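Local atomic coordinates of botulinum neurotoxin type G (Clostridium botulinum, PDB entry 3MPP), a protein that targets nerve cells through the receptor-binding domain of its heavy chain and delivers a zinc metalloprotease light chain into the host cytosol. Residues L42-N47 / F184-C189. The protein carries 4 engineered substitutions. Residues are numbered along the deposited sequence; the frame is centred on the assembly and turned at random. Where two conformers were deposited one is given.
Sequences LNNSEN and FKLINC
Between the two sheets of the beta sandwich of the N-terminal receptor-binding subdomain, where strand 181-187 runs out, Leu42 of strand 39-43 packs against Leu186. CD1 of Leu186 lies 3.6 Å from CB of Leu42, while its other methyl, CD2, lies 3.8 Å from both Asn43 O and Asn44 CA. CG of Leu42 stands anti to its own carbonyl carbon (chi1 -57°), and with CD1 anti to CA (chi2 176°) that methyl meets the backbone of the facing strand, 3.6 Å from Lys185 N. The two strands belong to different sheets of this lectin-like jelly-roll fold, so the leucine contact is packing between its two layers; Ile198 and Val196 of strand 195-204 extend the apolar patch. Further along, polar contacts take over. Asn44 is the centre of an inverse gamma turn, and its ND2 donates a nearly straight bond to Cys189 O (3.0 Å, 168°). That oxygen lies close to the amide plane of Asn44, yet the donor stands well above the Cys189 carbonyl plane. ND2 also bonds to Asp191 O, so two backbone carbonyls hold the amide. Waters fill in between: one accepts from Leu186 N and lies 2.7 Å from Asn43 O, bridging the two backbones, another joins Asn44 OD1 to Cys189 N. Nearer solvent, the extended Lys185 chain brings CE to 3.9 Å from Glu46 CA.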
loop_
_atom_site.group_PDB
_atom_site.type_symbol
_atom_site.label_atom_id
_atom_site.label_comp_id
_atom_site.label_asym_id
_atom_site.label_seq_id
_atom_site.Cartn_x
_atom_site.Cartn_y
_atom_site.Cartn_z
ATOM N N LEU A 42 6.876 14.492 -4.347
ATOM C CA LEU A 42 6.720 15.944 -4.446
ATOM C C LEU A 42 6.565 16.543 -3.056
ATOM O O LEU A 42 5.667 16.158 -2.308
ATOM C CB LEU A 42 5.488 16.286 -5.282
ATOM C CG LEU A 42 5.433 15.728 -6.710
ATOM C CD1 LEU A 42 4.110 16.060 -7.371
ATOM C CD2 LEU A 42 6.600 16.274 -7.532
ATOM N N ASN A 43 7.448 17.483 -2.724
ATOM C CA ASN A 43 7.381 18.253 -1.485
ATOM C C ASN A 43 6.684 19.580 -1.764
ATOM O O ASN A 43 6.387 19.896 -2.919
ATOM C CB ASN A 43 8.798 18.517 -0.948
ATOM C CG ASN A 43 9.568 17.228 -0.644
ATOM O OD1 ASN A 43 10.700 17.029 -1.105
ATOM N ND2 ASN A 43 8.957 16.353 0.128
ATOM N N ASN A 44 6.426 20.363 -0.717
ATOM C CA ASN A 44 5.689 21.604 -0.897
ATOM C C ASN A 44 6.619 22.782 -1.153
ATOM O O ASN A 44 6.825 23.621 -0.282
ATOM C CB ASN A 44 4.774 21.906 0.295
ATOM C CG ASN A 44 3.750 22.989 -0.034
ATOM O OD1 ASN A 44 3.726 23.506 -1.154
ATOM N ND2 ASN A 44 2.908 23.336 0.931
ATOM N N SER A 45 7.179 22.823 -2.354
ATOM C CA SER A 45 8.101 23.880 -2.748
ATOM C C SER A 45 8.075 24.050 -4.263
ATOM O O SER A 45 7.836 23.084 -5.000
ATOM C CB SER A 45 9.524 23.541 -2.282
ATOM O OG SER A 45 10.508 24.173 -3.086
ATOM N N GLU A 46 8.340 25.261 -4.727
ATOM C CA GLU A 46 8.400 25.523 -6.157
ATOM C C GLU A 46 9.516 24.721 -6.808
ATOM O O GLU A 46 9.473 24.449 -8.003
ATOM C CB GLU A 46 8.633 27.013 -6.415
ATOM C CG GLU A 46 7.449 27.855 -6.038
ATOM C CD GLU A 46 7.629 29.312 -6.419
ATOM O OE1 GLU A 46 8.743 29.697 -6.851
ATOM O OE2 GLU A 46 6.647 30.061 -6.274
ATOM N N ASN A 47 10.524 24.344 -6.027
ATOM C CA ASN A 47 11.637 23.575 -6.589
ATOM C C ASN A 47 11.411 22.078 -6.593
ATOM O O ASN A 47 12.248 21.298 -7.076
ATOM C CB ASN A 47 12.944 23.952 -5.915
ATOM C CG ASN A 47 13.454 25.298 -6.401
ATOM O OD1 ASN A 47 13.681 25.483 -7.600
ATOM N ND2 ASN A 47 13.600 26.251 -5.486
ATOM N N PHE A 184 3.972 18.271 -12.674
ATOM C CA PHE A 184 3.824 17.559 -11.410
ATOM C C PHE A 184 4.366 18.469 -10.329
ATOM O O PHE A 184 5.574 18.762 -10.293
ATOM C CB PHE A 184 4.591 16.246 -11.454
ATOM C CG PHE A 184 4.109 15.307 -12.521
ATOM C CD1 PHE A 184 3.319 14.218 -12.197
ATOM C CD2 PHE A 184 4.434 15.524 -13.850
ATOM C CE1 PHE A 184 2.869 13.349 -13.180
ATOM C CE2 PHE A 184 3.987 14.657 -14.846
ATOM C CZ PHE A 184 3.202 13.572 -14.507
ATOM N N LYS A 185 3.469 18.944 -9.468
ATOM C CA LYS A 185 3.812 20.002 -8.527
ATOM C C LYS A 185 2.627 20.304 -7.621
ATOM O O LYS A 185 1.493 20.288 -8.072
ATOM C CB LYS A 185 4.175 21.263 -9.325
ATOM C CG LYS A 185 4.630 22.439 -8.512
ATOM C CD LYS A 185 4.831 23.651 -9.422
ATOM C CE LYS A 185 5.539 24.786 -8.696
ATOM N NZ LYS A 185 6.026 25.822 -9.651
ATOM N N LEU A 186 2.890 20.574 -6.346
ATOM C CA LEU A 186 1.838 20.998 -5.424
ATOM C C LEU A 186 1.485 22.459 -5.667
ATOM O O LEU A 186 2.343 23.325 -5.546
ATOM C CB LEU A 186 2.280 20.824 -3.967
ATOM C CG LEU A 186 2.118 19.433 -3.322
ATOM C CD1 LEU A 186 2.701 18.311 -4.179
ATOM C CD2 LEU A 186 2.749 19.426 -1.920
ATOM N N ILE A 187 0.224 22.730 -6.004
ATOM C CA ILE A 187 -0.242 24.109 -6.182
ATOM C C ILE A 187 -1.310 24.460 -5.159
ATOM O O ILE A 187 -2.317 23.752 -5.049
ATOM C CB ILE A 187 -0.860 24.335 -7.589
ATOM C CG1 ILE A 187 0.034 23.752 -8.694
ATOM C CG2 ILE A 187 -1.148 25.828 -7.817
ATOM C CD1 ILE A 187 1.431 24.322 -8.724
ATOM N N ASN A 188 -1.099 25.561 -4.440
ATOM C CA ASN A 188 -2.035 26.055 -3.425
ATOM C C ASN A 188 -2.084 25.228 -2.130
ATOM O O ASN A 188 -3.051 25.317 -1.364
ATOM C CB ASN A 188 -3.450 26.190 -4.000
ATOM C CG ASN A 188 -3.492 27.042 -5.251
ATOM O OD1 ASN A 188 -2.808 28.068 -5.345
ATOM N ND2 ASN A 188 -4.300 26.618 -6.231
ATOM N N CYS A 189 -1.052 24.432 -1.870
ATOM C CA CYS A 189 -1.026 23.669 -0.623
ATOM C C CYS A 189 -0.481 24.540 0.511
ATOM O O CYS A 189 0.590 25.126 0.387
ATOM C CB CYS A 189 -0.184 22.400 -0.778
ATOM S SG CYS A 189 -0.152 21.411 0.729
HETATM O O HOH W 1 5.667 20.762 -5.423
HETATM O O HOH W 2 1.650 24.411 -2.816
HETATM O O HOH W 3 4.938 23.822 -5.497
#